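Side-chain contacts in putative alpha-N-acetylgalactosaminidase (Bacillus halodurans C-125, PDB 3CC1), which probably removes terminal alpha-linked N-acetylgalactosamine from glycoconjugates by hydrolysis: residues N17-Y22 with S284-G289; C146-D151 with V183-A188; D291-F296 with D323-T328. One frame throughout, in Å; residues are numbered along the deposited sequence. Where two conformers were deposited one is given.

Contact 1. Residues N17-Y22 with S284-G289; sequences NSWDCY and SVDGPG
W19 sets its CG anti to the backbone N (chi1 -176°), which carries the indole off its short helix, while D286 has its CG between its own backbone N and carbonyl carbon (chi1 64°), turning the carboxylate toward that ring. The two groups meet where W19 NE1 donates to D286 OD2 at 2.9 Å. The acceptor lies almost exactly in the indole plane; D286 OD2 is met on its syn side, but well out of the carboxylate plane, and the two planes are 73° apart. Tryptophan suits this place because it offers one directed N-H on a broad apolar plate; aspartate can receive it and still has a second oxygen to spend. That oxygen, D286 OD1, takes a bond from a water 2.6 Å away, which also donates to W19 O at 2.9 Å and bonds to S284 OG at 2.6 Å. Through these three bonds the water, which sits over one face of the indole toward its rim, ties the loop to the helix. N17 OD1 accepts from W19 N at 2.9 Å, a capping bond that holds the backbone at the base of the indole. W244 NE1 is a second donor to D286 OD2, and L191 of the second subunit packs against both W19 and D286. N17 ends strand 14-17 of the parallel barrel sheet, flanked by strands 49-52 and 315-317, and leads on through a turn to helix 19-22; residues 284-289 belong to the loop that joins strands 279-280 and 292-293.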
loop_
_atom_site.group_PDB
_atom_site.type_symbol
_atom_site.label_atom_id
_atom_site.label_comp_id
_atom_site.label_asym_id
_atom_site.label_seq_id
_atom_site.Cartn_x
_atom_site.Cartn_y
_atom_site.Cartn_z
ATOM N N ASN A 17 -9.589 29.665 -13.700
ATOM C CA ASN A 17 -10.883 29.106 -13.334
ATOM C C ASN A 17 -11.345 29.708 -11.987
ATOM O O ASN A 17 -10.559 29.855 -11.070
ATOM C CB ASN A 17 -10.763 27.576 -13.313
ATOM C CG ASN A 17 -12.032 26.866 -12.872
ATOM O OD1 ASN A 17 -12.485 27.029 -11.743
ATOM N ND2 ASN A 17 -12.606 26.071 -13.763
ATOM N N SER A 18 -12.627 30.061 -11.915
ATOM C CA SER A 18 -13.222 30.823 -10.806
ATOM C C SER A 18 -13.376 30.028 -9.500
ATOM O O SER A 18 -13.662 30.628 -8.477
ATOM C CB SER A 18 -14.606 31.341 -11.197
ATOM O OG SER A 18 -15.537 30.298 -11.397
ATOM N N TRP A 19 -13.161 28.715 -9.533
ATOM C CA TRP A 19 -13.538 27.852 -8.404
ATOM C C TRP A 19 -12.746 28.064 -7.110
ATOM O O TRP A 19 -13.336 28.196 -6.038
ATOM C CB TRP A 19 -13.495 26.364 -8.781
ATOM C CG TRP A 19 -13.979 25.527 -7.652
ATOM C CD1 TRP A 19 -13.203 24.856 -6.757
ATOM C CD2 TRP A 19 -15.341 25.265 -7.266
ATOM N NE1 TRP A 19 -13.989 24.210 -5.841
ATOM C CE2 TRP A 19 -15.298 24.434 -6.126
ATOM C CE3 TRP A 19 -16.584 25.648 -7.764
ATOM C CZ2 TRP A 19 -16.448 24.005 -5.463
ATOM C CZ3 TRP A 19 -17.726 25.211 -7.123
ATOM C CH2 TRP A 19 -17.655 24.407 -5.981
ATOM N N ASP A 20 -11.422 28.082 -7.192
ATOM C CA ASP A 20 -10.605 28.104 -5.954
ATOM C C ASP A 20 -10.719 29.449 -5.193
ATOM O O ASP A 20 -10.493 29.501 -3.988
ATOM C CB ASP A 20 -9.130 27.806 -6.223
ATOM C CG ASP A 20 -8.826 26.341 -6.507
ATOM O OD1 ASP A 20 -9.731 25.470 -6.579
ATOM O OD2 ASP A 20 -7.603 26.057 -6.665
ATOM N N CYS A 21 -11.063 30.520 -5.909
ATOM C CA CYS A 21 -11.223 31.858 -5.315
ATOM C C CYS A 21 -12.669 32.154 -4.953
ATOM O O CYS A 21 -12.919 32.669 -3.874
ATOM C CB CYS A 21 -10.616 32.987 -6.178
ATOM S SG CYS A 21 -10.874 32.833 -7.994
ATOM N N TYR A 22 -13.621 31.799 -5.823
ATOM C CA TYR A 22 -15.017 32.239 -5.649
ATOM C C TYR A 22 -16.041 31.103 -5.597
ATOM O O TYR A 22 -17.255 31.327 -5.504
ATOM C CB TYR A 22 -15.425 33.261 -6.744
ATOM C CG TYR A 22 -14.562 34.485 -6.692
ATOM C CD1 TYR A 22 -14.564 35.280 -5.557
ATOM C CD2 TYR A 22 -13.684 34.807 -7.733
ATOM C CE1 TYR A 22 -13.751 36.378 -5.450
ATOM C CE2 TYR A 22 -12.863 35.916 -7.648
ATOM C CZ TYR A 22 -12.910 36.706 -6.508
ATOM O OH TYR A 22 -12.080 37.798 -6.376
ATOM N N SER A 284 -15.600 30.373 -0.554
ATOM C CA SER A 284 -15.195 28.973 -0.776
ATOM C C SER A 284 -15.462 28.142 0.482
ATOM O O SER A 284 -15.071 28.509 1.608
ATOM C CB SER A 284 -13.713 28.894 -1.111
ATOM O OG SER A 284 -13.341 27.587 -1.480
ATOM N N VAL A 285 -16.079 26.992 0.288
ATOM C CA VAL A 285 -16.450 26.135 1.410
ATOM C C VAL A 285 -15.896 24.680 1.323
ATOM O O VAL A 285 -16.181 23.868 2.200
ATOM C CB VAL A 285 -17.996 26.094 1.604
ATOM C CG1 VAL A 285 -18.509 27.498 2.008
ATOM C CG2 VAL A 285 -18.715 25.586 0.341
ATOM N N ASP A 286 -15.159 24.358 0.259
ATOM C CA ASP A 286 -14.662 22.998 0.057
ATOM C C ASP A 286 -13.167 22.856 0.260
ATOM O O ASP A 286 -12.611 21.760 0.098
ATOM C CB ASP A 286 -14.998 22.483 -1.352
ATOM C CG ASP A 286 -14.313 23.274 -2.445
ATOM O OD1 ASP A 286 -14.358 24.519 -2.339
ATOM O OD2 ASP A 286 -13.762 22.659 -3.404
ATOM N N GLY A 287 -12.504 23.962 0.576
ATOM C CA GLY A 287 -11.023 23.948 0.695
ATOM C C GLY A 287 -10.495 23.919 2.127
ATOM O O GLY A 287 -11.256 23.988 3.082
ATOM N N PRO A 288 -9.170 23.793 2.276
ATOM C CA PRO A 288 -8.572 23.584 3.571
ATOM C C PRO A 288 -8.302 24.877 4.361
ATOM O O PRO A 288 -7.331 24.954 5.095
ATOM C CB PRO A 288 -7.275 22.871 3.233
ATOM C CG PRO A 288 -6.873 23.445 1.905
ATOM C CD PRO A 288 -8.223 23.528 1.182
ATOM N N GLY A 289 -9.185 25.849 4.247
ATOM C CA GLY A 289 -9.059 27.081 4.998
ATOM C C GLY A 289 -10.077 28.084 4.537
ATOM O O GLY A 289 -10.993 27.741 3.796
HETATM O O HOH W 1 -14.285 26.745 -3.756
#

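Contact 2. Residues C146-D151 with V183-A188; sequences CPWNTD and VDDIAA. With SO4 (sulfate ion), chain C; IMD (imidazole), chain G.
C146 and D185 meet most closely, with C146 CB 3.3 Å from D185 OD2 and the sulfur beside the same carboxylate. D185 holds its CG anti to its backbone N (chi1 -171°), which brings the carboxylate against C146. Next to them the benzo edge of W148 points at the other backbone: CZ2 lies 3.8 Å from D185 N, near the ring plane, and CH2 is 4.1 Å from D184 CB. C146 SG rests over the centre of the W148 ring, 3.3 Å above its plane, and also accepts from W148 N; the small, polarisable thiol suits this double duty inside a type I turn from C146 to N149. Facing that turn is the C-terminal end of strand 180-184 in the parallel sheet, the end at which TIM barrels carry their active sites. Here D185 N donates to O2 of a sulfate, probably from the crystallisation liquor, at 2.8 Å, while I186 N and A187 N both bond to its O3. A water joins the sulfate to D185 OD1. Further out, R116 forms a salt bridge with D185 OD2, and H113 ND1 bonds to D184 OD2, which also takes a weak bond from an imidazole. R190 of the second subunit makes a cation-pi contact with W148 and reaches the sulfate, to which S218 OG is also bonded.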
loop_
_atom_site.group_PDB
_atom_site.type_symbol
_atom_site.label_atom_id
_atom_site.label_comp_id
_atom_site.label_asym_id
_atom_site.label_seq_id
_atom_site.Cartn_x
_atom_site.Cartn_y
_atom_site.Cartn_z
ATOM N N CYS A 146 -26.307 12.526 -9.018
ATOM C CA CYS A 146 -24.953 12.846 -8.659
ATOM C C CYS A 146 -24.935 12.910 -7.150
ATOM O O CYS A 146 -25.765 13.597 -6.569
ATOM C CB CYS A 146 -24.532 14.189 -9.232
ATOM S SG CYS A 146 -22.928 14.739 -8.591
ATOM N N PRO A 147 -24.030 12.142 -6.497
ATOM C CA PRO A 147 -24.125 12.102 -5.050
ATOM C C PRO A 147 -23.655 13.356 -4.352
ATOM O O PRO A 147 -23.942 13.494 -3.200
ATOM C CB PRO A 147 -23.217 10.924 -4.665
ATOM C CG PRO A 147 -22.370 10.704 -5.779
ATOM C CD PRO A 147 -23.108 11.112 -6.992
ATOM N N TRP A 148 -23.014 14.282 -5.048
ATOM C CA TRP A 148 -22.453 15.460 -4.382
ATOM C C TRP A 148 -23.149 16.772 -4.770
ATOM O O TRP A 148 -22.768 17.862 -4.328
ATOM C CB TRP A 148 -20.940 15.541 -4.617
ATOM C CG TRP A 148 -20.443 15.282 -5.986
ATOM C CD1 TRP A 148 -19.996 14.092 -6.476
ATOM C CD2 TRP A 148 -20.254 16.240 -7.033
ATOM N NE1 TRP A 148 -19.579 14.235 -7.760
ATOM C CE2 TRP A 148 -19.722 15.542 -8.141
ATOM C CE3 TRP A 148 -20.514 17.604 -7.157
ATOM C CZ2 TRP A 148 -19.425 16.165 -9.357
ATOM C CZ3 TRP A 148 -20.200 18.236 -8.375
ATOM C CH2 TRP A 148 -19.658 17.513 -9.448
ATOM N N ASN A 149 -24.206 16.630 -5.568
ATOM C CA ASN A 149 -24.944 17.771 -6.097
ATOM C C ASN A 149 -26.318 17.427 -6.657
ATOM O O ASN A 149 -26.447 16.621 -7.578
ATOM C CB ASN A 149 -24.092 18.430 -7.179
ATOM C CG ASN A 149 -24.848 19.469 -7.958
ATOM O OD1 ASN A 149 -25.644 19.139 -8.851
ATOM N ND2 ASN A 149 -24.591 20.743 -7.639
ATOM N N THR A 150 -27.343 18.092 -6.120
ATOM C CA THR A 150 -28.743 17.785 -6.444
ATOM C C THR A 150 -29.304 18.443 -7.746
ATOM O O THR A 150 -30.495 18.343 -8.011
ATOM C CB THR A 150 -29.704 18.210 -5.284
ATOM O OG1 THR A 150 -29.482 19.596 -4.980
ATOM C CG2 THR A 150 -29.457 17.410 -4.023
ATOM N N ASP A 151 -28.465 19.082 -8.552
ATOM C CA ASP A 151 -28.984 19.937 -9.631
ATOM C C ASP A 151 -29.662 19.129 -10.756
ATOM O O ASP A 151 -30.641 19.564 -11.350
ATOM C CB ASP A 151 -27.845 20.791 -10.263
ATOM C CG ASP A 151 -27.332 21.906 -9.355
ATOM O OD1 ASP A 151 -28.050 22.302 -8.386
ATOM O OD2 ASP A 151 -26.202 22.405 -9.663
ATOM N N VAL A 183 -17.252 19.010 -18.596
ATOM C CA VAL A 183 -18.411 18.332 -18.009
ATOM C C VAL A 183 -17.954 17.663 -16.707
ATOM O O VAL A 183 -17.022 16.836 -16.685
ATOM C CB VAL A 183 -19.030 17.324 -18.982
ATOM C CG1 VAL A 183 -20.370 16.772 -18.442
ATOM C CG2 VAL A 183 -19.157 17.962 -20.387
ATOM N N ASP A 184 -18.604 18.076 -15.614
ATOM C CA ASP A 184 -18.433 17.449 -14.301
ATOM C C ASP A 184 -19.498 16.362 -14.055
ATOM O O ASP A 184 -20.534 16.289 -14.751
ATOM C CB ASP A 184 -18.437 18.542 -13.224
ATOM C CG ASP A 184 -17.205 19.519 -13.358
ATOM O OD1 ASP A 184 -16.068 19.052 -13.646
ATOM O OD2 ASP A 184 -17.338 20.725 -13.144
ATOM N N ASP A 185 -19.218 15.487 -13.091
ATOM C CA ASP A 185 -20.072 14.310 -12.796
ATOM C C ASP A 185 -20.194 13.367 -13.985
ATOM O O ASP A 185 -21.224 12.738 -14.196
ATOM C CB ASP A 185 -21.486 14.692 -12.410
ATOM C CG ASP A 185 -22.303 13.481 -11.895
ATOM O OD1 ASP A 185 -21.701 12.637 -11.194
ATOM O OD2 ASP A 185 -23.520 13.352 -12.217
ATOM N N ILE A 186 -19.119 13.280 -14.747
ATOM C CA ILE A 186 -19.099 12.505 -15.963
ATOM C C ILE A 186 -18.245 11.263 -15.787
ATOM O O ILE A 186 -18.424 10.306 -16.526
ATOM C CB ILE A 186 -18.643 13.383 -17.184
ATOM C CG1 ILE A 186 -19.138 12.745 -18.481
ATOM C CG2 ILE A 186 -17.118 13.634 -17.159
ATOM C CD1 ILE A 186 -20.701 12.589 -18.579
ATOM N N ALA A 187 -17.338 11.267 -14.813
ATOM C CA ALA A 187 -16.737 10.027 -14.352
ATOM C C ALA A 187 -17.777 9.291 -13.430
ATOM O O ALA A 187 -18.811 9.860 -13.023
ATOM C CB ALA A 187 -15.367 10.292 -13.610
ATOM N N ALA A 188 -17.522 8.029 -13.123
ATOM C CA ALA A 188 -18.343 7.296 -12.144
ATOM C C ALA A 188 -18.069 7.867 -10.739
ATOM O O ALA A 188 -16.938 7.869 -10.275
ATOM C CB ALA A 188 -18.035 5.801 -12.195
HETATM S S SO4 C . -16.089 14.042 -12.243
HETATM O O1 SO4 C . -16.669 12.851 -11.620
HETATM O O2 SO4 C . -16.764 15.292 -11.804
HETATM O O3 SO4 C . -16.359 13.899 -13.679
HETATM O O4 SO4 C . -14.662 14.141 -11.993
HETATM N N1 IMD G . -15.809 20.411 -8.158
HETATM C C2 IMD G . -16.370 20.366 -9.395
HETATM N N3 IMD G . -16.178 21.572 -9.991
HETATM C C4 IMD G . -15.516 22.362 -9.126
HETATM C C5 IMD G . -15.276 21.631 -7.978
HETATM O O HOH W 2 -19.063 12.019 -10.278
#

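Contact 3. Residues D291-F296 with D323-T328; sequences DRWTRF and DNDEWT
W293 meets the 323-328 segment mainly with the rim of its benzo ring. Its CG stands anti to the backbone N (chi1 -157°), which sends the indole out from strand 292-293 until CH2 comes 3.6 Å from D323 O, an oxygen lying in the ring plane. The neighbouring corner, CZ2, is 3.4 Å from D325 OD1, also near that plane, yet the carboxylate itself is turned 70° against the indole. T328 passes the tryptophan in the opposite direction, placing its OG1 obliquely 3.4 Å from CZ2. Oxygens suit this rim because the C-H bonds of an aromatic edge are slightly positive. What fixes the carboxylate is its own helix: D325 OD1 accepts from T328 OG1 at 2.6 Å, on the syn side, and from T328 N at 2.8 Å, from above the carboxylate plane. Were an alanine here instead of D325, T328 N would probably lose its capping partner, T328 OG1 would be freed to turn, and a gap would open beside W293 CZ2. H279 packs on W293 and bonds to D323 OD2, which links the two sides. The threonine three residues on thus supplies both donors to one aspartate oxygen, and the negative charge there would be expected to suit the helix dipole: this is the side-chain N-cap, here at the start of helix 326-332, with the edge of a tryptophan from a nearby strand set against it.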
loop_
_atom_site.group_PDB
_atom_site.type_symbol
_atom_site.label_atom_id
_atom_site.label_comp_id
_atom_site.label_asym_id
_atom_site.label_seq_id
_atom_site.Cartn_x
_atom_site.Cartn_y
_atom_site.Cartn_z
ATOM N N ASP A 291 -10.524 32.593 3.631
ATOM C CA ASP A 291 -9.937 33.610 2.783
ATOM C C ASP A 291 -8.454 33.718 3.102
ATOM O O ASP A 291 -8.068 34.030 4.226
ATOM C CB ASP A 291 -10.673 34.923 3.004
ATOM C CG ASP A 291 -10.272 36.003 2.007
ATOM O OD1 ASP A 291 -9.175 35.955 1.460
ATOM O OD2 ASP A 291 -11.074 36.924 1.770
ATOM N N ARG A 292 -7.607 33.437 2.120
ATOM C CA ARG A 292 -6.200 33.182 2.392
ATOM C C ARG A 292 -5.295 33.329 1.198
ATOM O O ARG A 292 -5.737 33.323 0.048
ATOM C CB ARG A 292 -6.029 31.771 2.945
ATOM C CG ARG A 292 -6.164 30.642 1.922
ATOM C CD ARG A 292 -6.293 29.278 2.591
ATOM N NE ARG A 292 -6.506 28.183 1.630
ATOM C CZ ARG A 292 -7.689 27.825 1.140
ATOM N NH1 ARG A 292 -8.768 28.479 1.500
ATOM N NH2 ARG A 292 -7.799 26.810 0.293
ATOM N N TRP A 293 -4.013 33.475 1.520
ATOM C CA TRP A 293 -2.931 33.177 0.616
ATOM C C TRP A 293 -2.718 31.664 0.634
ATOM O O TRP A 293 -2.923 31.006 1.652
ATOM C CB TRP A 293 -1.638 33.852 1.050
ATOM C CG TRP A 293 -0.720 34.033 -0.055
ATOM C CD1 TRP A 293 0.453 33.332 -0.323
ATOM C CD2 TRP A 293 -0.854 34.998 -1.088
ATOM N NE1 TRP A 293 1.044 33.834 -1.470
ATOM C CE2 TRP A 293 0.254 34.850 -1.959
ATOM C CE3 TRP A 293 -1.798 35.972 -1.364
ATOM C CZ2 TRP A 293 0.418 35.652 -3.086
ATOM C CZ3 TRP A 293 -1.617 36.779 -2.480
ATOM C CH2 TRP A 293 -0.545 36.605 -3.328
ATOM N N THR A 294 -2.318 31.125 -0.509
ATOM C CA THR A 294 -2.059 29.697 -0.617
ATOM C C THR A 294 -1.253 29.160 0.542
ATOM O O THR A 294 -0.321 29.771 0.988
ATOM C CB THR A 294 -1.380 29.315 -1.947
ATOM O OG1 THR A 294 -1.214 27.895 -1.979
ATOM C CG2 THR A 294 -0.043 29.985 -2.117
ATOM N N ARG A 295 -1.650 28.000 1.037
ATOM C CA ARG A 295 -0.980 27.383 2.159
ATOM C C ARG A 295 0.309 26.696 1.712
ATOM O O ARG A 295 1.111 26.336 2.541
ATOM C CB ARG A 295 -1.887 26.368 2.862
ATOM C CG ARG A 295 -3.066 26.999 3.573
ATOM C CD ARG A 295 -4.138 25.969 3.837
ATOM N NE ARG A 295 -3.861 25.248 5.071
ATOM C CZ ARG A 295 -3.390 24.000 5.137
ATOM N NH1 ARG A 295 -3.136 23.250 4.057
ATOM N NH2 ARG A 295 -3.171 23.484 6.331
ATOM N N PHE A 296 0.513 26.547 0.405
ATOM C CA PHE A 296 1.718 25.884 -0.101
ATOM C C PHE A 296 2.924 26.795 0.131
ATOM O O PHE A 296 2.863 28.009 -0.119
ATOM C CB PHE A 296 1.646 25.583 -1.565
ATOM C CG PHE A 296 0.859 24.344 -1.921
ATOM C CD1 PHE A 296 0.936 23.208 -1.173
ATOM C CD2 PHE A 296 0.148 24.300 -3.100
ATOM C CE1 PHE A 296 0.237 22.042 -1.564
ATOM C CE2 PHE A 296 -0.550 23.160 -3.486
ATOM C CZ PHE A 296 -0.497 22.035 -2.709
ATOM N N ASP A 323 -4.764 40.044 -7.323
ATOM C CA ASP A 323 -4.074 40.171 -6.040
ATOM C C ASP A 323 -2.693 39.523 -6.037
ATOM O O ASP A 323 -2.081 39.365 -4.988
ATOM C CB ASP A 323 -4.916 39.561 -4.928
ATOM C CG ASP A 323 -6.166 40.353 -4.660
ATOM O OD1 ASP A 323 -6.154 41.550 -4.974
ATOM O OD2 ASP A 323 -7.144 39.782 -4.144
ATOM N N ASN A 324 -2.208 39.125 -7.204
ATOM C CA ASN A 324 -0.905 38.457 -7.305
ATOM C C ASN A 324 0.219 39.326 -6.717
ATOM O O ASN A 324 0.171 40.550 -6.785
ATOM C CB ASN A 324 -0.516 38.181 -8.757
ATOM C CG ASN A 324 -1.126 36.917 -9.313
ATOM O OD1 ASN A 324 -1.752 36.132 -8.585
ATOM N ND2 ASN A 324 -0.909 36.691 -10.614
ATOM N N ASP A 325 1.230 38.685 -6.163
ATOM C CA ASP A 325 2.486 39.384 -5.856
ATOM C C ASP A 325 3.497 39.055 -6.920
ATOM O O ASP A 325 3.206 38.317 -7.854
ATOM C CB ASP A 325 3.043 39.023 -4.476
ATOM C CG ASP A 325 3.175 37.511 -4.245
ATOM O OD1 ASP A 325 2.913 36.687 -5.162
ATOM O OD2 ASP A 325 3.569 37.154 -3.123
ATOM N N GLU A 326 4.699 39.589 -6.772
ATOM C CA GLU A 326 5.726 39.403 -7.782
ATOM C C GLU A 326 6.094 37.919 -7.855
ATOM O O GLU A 326 6.233 37.340 -8.948
ATOM C CB GLU A 326 6.942 40.310 -7.489
ATOM C CG GLU A 326 8.157 40.032 -8.339
ATOM N N TRP A 327 6.208 37.283 -6.698
ATOM C CA TRP A 327 6.504 35.848 -6.678
ATOM C C TRP A 327 5.487 35.056 -7.507
ATOM O O TRP A 327 5.848 34.239 -8.354
ATOM C CB TRP A 327 6.549 35.285 -5.238
ATOM C CG TRP A 327 6.472 33.786 -5.198
ATOM C CD1 TRP A 327 5.343 33.034 -5.036
ATOM C CD2 TRP A 327 7.543 32.858 -5.362
ATOM N NE1 TRP A 327 5.648 31.717 -5.083
ATOM C CE2 TRP A 327 6.986 31.568 -5.285
ATOM C CE3 TRP A 327 8.919 32.989 -5.574
ATOM C CZ2 TRP A 327 7.751 30.413 -5.400
ATOM C CZ3 TRP A 327 9.679 31.846 -5.697
ATOM C CH2 TRP A 327 9.093 30.569 -5.603
ATOM N N THR A 328 4.209 35.280 -7.260
ATOM C CA THR A 328 3.168 34.456 -7.930
ATOM C C THR A 328 3.160 34.686 -9.449
ATOM O O THR A 328 3.067 33.743 -10.242
ATOM C CB THR A 328 1.772 34.654 -7.293
ATOM O OG1 THR A 328 1.864 34.397 -5.889
ATOM C CG2 THR A 328 0.702 33.697 -7.920
#

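How the contacts relate
Contacts 1 and 3 touch: P288 O is 3.5 Å from R295 NE, their centres are 14 Å apart, and both also touch D245, through P288 on one side and R292 and R295 on the other. Contact 2 falls within the chain span bridged by contact 1, its centre 18 Å from that of contact 1 and its nearest atoms about 7 Å away. An imidazole, probably from the crystallisation liquor, bonds weakly to D184, and W19 also lies close to a bound imidazole, which may mark a pocket at the mouth of the barrel. L191 of the second subunit packs on both contacts. Contact 3, centred 30 Å from contact 2 and about 17 Å away at the nearest atoms, meets no other subunit.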